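Local coordinates for DNA repair protein rhp9/CRB2 (Schizosaccharomyces pombe, PDB 2FHD) that recognises methylated histone H4 in a methylation state-specific way through tandem tudor domains, and acts in DNA repair, at the interface of chains A and B and the interface of chains A and C. Sequence-based numbering; all coordinates share one arbitrary frame. Chains: chain A/B/C, DNA repair protein rhp9/CRB2.

Contact 1: the interface of chains A and B. Residues chain A 2-3, 5, 49, 96; chain B 146-149.
The side chain of B:Lys146 runs alongside the imidazole of A:His2, in the same direction. On one face of the imidazole sits the lysine methylene CD, over the ring centre and 3.3 Å from A:His2 CG. B:Lys146 CE lies 3.5 Å from A:His2 CD2. The lysine chain is bent at chi2 (-102°) and again at chi3, which lays its methylenes over the ring. The second flat group is the phenyl ring of B:Phe147. A:Met3, a selenomethionine, puts CG over the centre of one face, 4.0 Å above the plane. At the far tip of this ring, B:Phe147 CZ touches A:Ile96 CD1 at 3.8 Å. B:Phe147 CG is anti to its backbone N (chi1 168°), and the ring reaches A:Met3 and A:Ile96 together. Next to it, the methylene CG of B:Glu149 packs against A:Ala49 CB at 3.3 Å. The contact is mainly apolar. The very close approaches of the B:Phe147 carbonyl to A:His2 and A:Met3 are doubtful. An alanine in place of A:His2 would probably strip the B:Lys146 methylenes of the ring they lie on and set that chain free to turn. A:Arg5 NH1 comes near B:Phe147 N, without a bond between them. In the deposited assembly the patch joins the N-terminal segment of chain A to the C-terminal tail of chain B, and two-fold symmetry gives it a twin. The structure alone does not show that this pairing is biological. A:Ala49, in the turn between strands 41-46 and 51-55, and A:Ile96, in the 3-10 helix 95-97, also contribute to the chain A surface that the tail covers.

Contact 2: the interface of chains A and C. Residues chain A 148-151; chain C 17, 50-53.
A:Ser151 and A:Glu148 meet C:Lys17 close to its backbone. The methylene CB of A:Ser151 packs on C:Lys17 CB at 3.6 Å. The side chains of A:Glu148 and C:Lys17 cross at about a right angle. The carboxylate carbon CD of A:Glu148 lies 3.3 Å from the carbonyl O of C:Lys17. These two oxygen-bearing groups have no bond between them. Farther along the lysine, its CD passes A:Thr150 CB at 3.9 Å. The methyl CG2 of A:Thr150 is anti to the backbone N, which turns it toward C:Ser52 and C:Thr53. Its approach there is too tight to be trusted. The carbonyl oxygens of A:Thr150 and C:Met51 also clash, so the local model is doubtful. The hydroxyl OG1 of C:Thr50 gives weak hydrogen bonds to the carbonyl O of A:Thr150, at 3.2 Å, and to A:Ser151 O.

Bonds within each chain help position these groups. C:Lys17 is extended beyond CG (chi2 166°), which carries NZ to the backbone O of C:Thr53. That hydrogen bond, from C:Lys17 NZ to C:Thr53 O, is 2.9 Å long, with a C=O...N angle of 159°. It ties the lysine to its own chain, with NZ near the methyl of A:Thr150. Within chain A, A:Thr150 OG1 donates to the carboxylate OE2 of A:Glu149 at 2.6 Å, from above the carboxylate plane. The A:Glu149 carboxylate and the lysine amine NZ are not in contact, but opposite charges there may attract weakly. The site docks the C-terminal tail of chain A onto a neighbouring copy. It may help link copies in the deposited assembly, though the structure alone does not show that this pairing occurs in the cell.

Contact 1: the interface of chains A and B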
# COMPACT_ATOMS: atom_id res chain seq x y z
N HIS A 2 -3.92 -2.09 -8.51
CA HIS A 2 -5.15 -1.47 -7.94
C HIS A 2 -4.83 -0.19 -7.10
O HIS A 2 -3.62 0.14 -6.93
CB HIS A 2 -5.81 -2.51 -7.07
CG HIS A 2 -5.15 -2.66 -5.75
ND1 HIS A 2 -3.78 -2.63 -5.61
CD2 HIS A 2 -5.66 -2.85 -4.51
CE1 HIS A 2 -3.48 -2.81 -4.33
NE2 HIS A 2 -4.60 -2.95 -3.65
N MSE A 3 -5.84 0.54 -6.59
CA MSE A 3 -7.26 0.69 -7.04
C MSE A 3 -8.31 -0.28 -6.49
O MSE A 3 -8.55 -1.38 -6.95
CB MSE A 3 -7.43 1.00 -8.52
CG MSE A 3 -8.40 2.17 -8.81
SE MSE A 3 -7.68 4.01 -8.16
CE MSE A 3 -9.55 4.79 -7.47
N ARG A 5 -12.00 -1.29 -4.24
CA ARG A 5 -12.77 -2.10 -5.11
C ARG A 5 -13.98 -1.83 -4.14
O ARG A 5 -14.05 -2.36 -3.03
CB ARG A 5 -12.32 -3.55 -5.14
CG ARG A 5 -13.43 -4.61 -5.45
CD ARG A 5 -13.40 -5.22 -6.87
NE ARG A 5 -12.06 -5.66 -7.30
CZ ARG A 5 -11.60 -5.60 -8.56
NH1 ARG A 5 -10.36 -6.00 -8.82
NH2 ARG A 5 -12.37 -5.14 -9.56
N ALA A 49 -4.60 6.31 -7.61
CA ALA A 49 -4.39 5.41 -6.49
C ALA A 49 -3.75 5.94 -5.21
O ALA A 49 -3.63 5.22 -4.28
CB ALA A 49 -3.82 3.96 -6.92
N ILE A 96 -13.01 4.78 -11.51
CA ILE A 96 -12.47 6.12 -11.78
C ILE A 96 -13.27 6.91 -12.87
O ILE A 96 -13.16 8.10 -12.96
CB ILE A 96 -10.91 6.11 -12.01
CG1 ILE A 96 -10.49 5.22 -13.17
CG2 ILE A 96 -10.15 5.43 -10.85
CD1 ILE A 96 -8.95 5.06 -13.16
N LYS B 146 -6.31 -7.36 -9.31
CA LYS B 146 -6.27 -5.99 -8.78
C LYS B 146 -6.65 -5.00 -9.93
O LYS B 146 -6.16 -5.14 -11.05
CB LYS B 146 -4.90 -5.67 -8.18
CG LYS B 146 -4.43 -6.56 -7.01
CD LYS B 146 -4.56 -5.95 -5.60
CE LYS B 146 -5.96 -6.27 -5.01
NZ LYS B 146 -6.06 -6.27 -3.51
N PHE B 147 -7.57 -4.05 -9.68
CA PHE B 147 -7.91 -2.96 -10.67
C PHE B 147 -6.73 -1.97 -10.80
O PHE B 147 -6.60 -0.99 -10.11
CB PHE B 147 -9.30 -2.31 -10.43
CG PHE B 147 -9.57 -1.01 -11.23
CD1 PHE B 147 -8.64 -0.49 -12.18
CD2 PHE B 147 -10.78 -0.31 -11.03
CE1 PHE B 147 -8.87 0.73 -12.91
CE2 PHE B 147 -11.04 0.91 -11.72
CZ PHE B 147 -10.08 1.43 -12.69
N GLU B 148 -5.86 -2.27 -11.72
CA GLU B 148 -4.64 -1.56 -11.79
C GLU B 148 -4.88 -0.08 -12.19
O GLU B 148 -5.58 0.25 -13.18
CB GLU B 148 -3.68 -2.32 -12.71
CG GLU B 148 -2.30 -2.21 -12.29
CD GLU B 148 -1.95 -0.76 -12.05
OE1 GLU B 148 -1.96 -0.29 -10.86
OE2 GLU B 148 -1.76 -0.06 -13.06
N GLU B 149 -4.32 0.78 -11.36
CA GLU B 149 -4.29 2.23 -11.57
C GLU B 149 -3.41 2.77 -12.75
O GLU B 149 -2.16 2.78 -12.69
CB GLU B 149 -3.84 2.84 -10.24
CG GLU B 149 -3.60 4.31 -10.22
CD GLU B 149 -4.42 5.01 -11.23
OE1 GLU B 149 -5.55 4.56 -11.53
OE2 GLU B 149 -3.91 6.02 -11.77

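Contact 2: the interface of chains A and C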
# COMPACT_ATOMS: atom_id res chain seq x y z
N GLU A 148 -6.58 -3.46 11.03
CA GLU A 148 -5.26 -3.00 11.24
C GLU A 148 -4.34 -4.16 11.67
O GLU A 148 -4.62 -4.95 12.61
CB GLU A 148 -5.30 -1.82 12.21
CG GLU A 148 -4.29 -0.82 11.92
CD GLU A 148 -2.95 -1.49 11.78
OE1 GLU A 148 -2.48 -1.75 10.61
OE2 GLU A 148 -2.38 -1.85 12.83
N GLU A 149 -3.24 -4.26 10.93
CA GLU A 149 -2.14 -5.19 11.21
C GLU A 149 -1.27 -4.93 12.49
O GLU A 149 -0.46 -3.99 12.54
CB GLU A 149 -1.27 -5.19 9.95
CG GLU A 149 -0.00 -5.97 10.02
CD GLU A 149 -0.09 -7.09 10.98
OE1 GLU A 149 -1.19 -7.66 11.15
OE2 GLU A 149 0.95 -7.38 11.60
N THR A 150 -1.43 -5.81 13.48
CA THR A 150 -0.72 -5.76 14.78
C THR A 150 -1.36 -4.73 15.77
O THR A 150 -2.02 -5.14 16.74
CB THR A 150 0.87 -5.79 14.64
OG1 THR A 150 1.31 -7.10 14.20
CG2 THR A 150 1.53 -5.54 15.91
N SER A 151 -1.27 -3.44 15.51
CA SER A 151 -2.09 -2.47 16.21
C SER A 151 -3.58 -2.48 15.79
O SER A 151 -4.31 -3.45 16.02
CB SER A 151 -1.59 -1.08 15.98
OG SER A 151 -2.71 -0.28 15.63
N LYS C 17 0.80 1.21 14.93
CA LYS C 17 0.60 0.80 13.51
C LYS C 17 -0.74 1.22 12.90
O LYS C 17 -0.93 1.09 11.69
CB LYS C 17 0.84 -0.71 13.34
CG LYS C 17 2.33 -1.02 13.44
CD LYS C 17 2.65 -2.48 13.62
CE LYS C 17 4.14 -2.57 13.62
NZ LYS C 17 4.62 -3.96 13.78
N THR C 50 -5.02 -1.87 22.00
CA THR C 50 -4.31 -2.95 21.36
C THR C 50 -3.07 -3.63 22.00
O THR C 50 -2.22 -3.04 22.63
CB THR C 50 -4.09 -2.59 19.79
OG1 THR C 50 -3.00 -3.31 19.19
CG2 THR C 50 -3.87 -1.13 19.56
N MSE C 51 -3.01 -4.94 21.80
CA MSE C 51 -1.75 -5.68 21.88
C MSE C 51 -1.05 -5.46 20.53
O MSE C 51 -1.68 -5.24 19.50
CB MSE C 51 -2.05 -7.16 22.11
CG MSE C 51 -1.00 -7.92 22.88
SE MSE C 51 -0.78 -7.34 24.79
CE MSE C 51 -2.33 -8.33 25.67
N SER C 52 0.25 -5.67 20.52
CA SER C 52 1.18 -4.74 19.96
C SER C 52 1.89 -4.75 18.65
O SER C 52 1.83 -3.67 17.90
CB SER C 52 2.39 -4.84 20.86
OG SER C 52 3.28 -5.81 20.38
N THR C 53 2.55 -5.94 18.44
CA THR C 53 4.07 -6.21 18.41
C THR C 53 5.07 -5.53 17.47
O THR C 53 4.89 -5.35 16.29
CB THR C 53 4.53 -7.76 18.70
OG1 THR C 53 5.15 -8.30 17.55
CG2 THR C 53 3.42 -8.75 19.16

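Contact 1 and contact 2 lie about 27 Å apart, measured between the centres of their C-alpha atoms. Chain A joins them in two roles: it receives a tail at contact 1 and offers its own at contact 2. The same tail stretch recurs, since residues 148 and 149 of chain B serve contact 1 and those of chain A serve contact 2. The region after strand 41-46 is also used twice, through A:Ala49 and through C:Thr50 to C:Thr53. A tail may thus meet more than one neighbouring copy, near the same turn. This may help hold the deposited six-copy assembly together, but the structure alone does not establish a biological role.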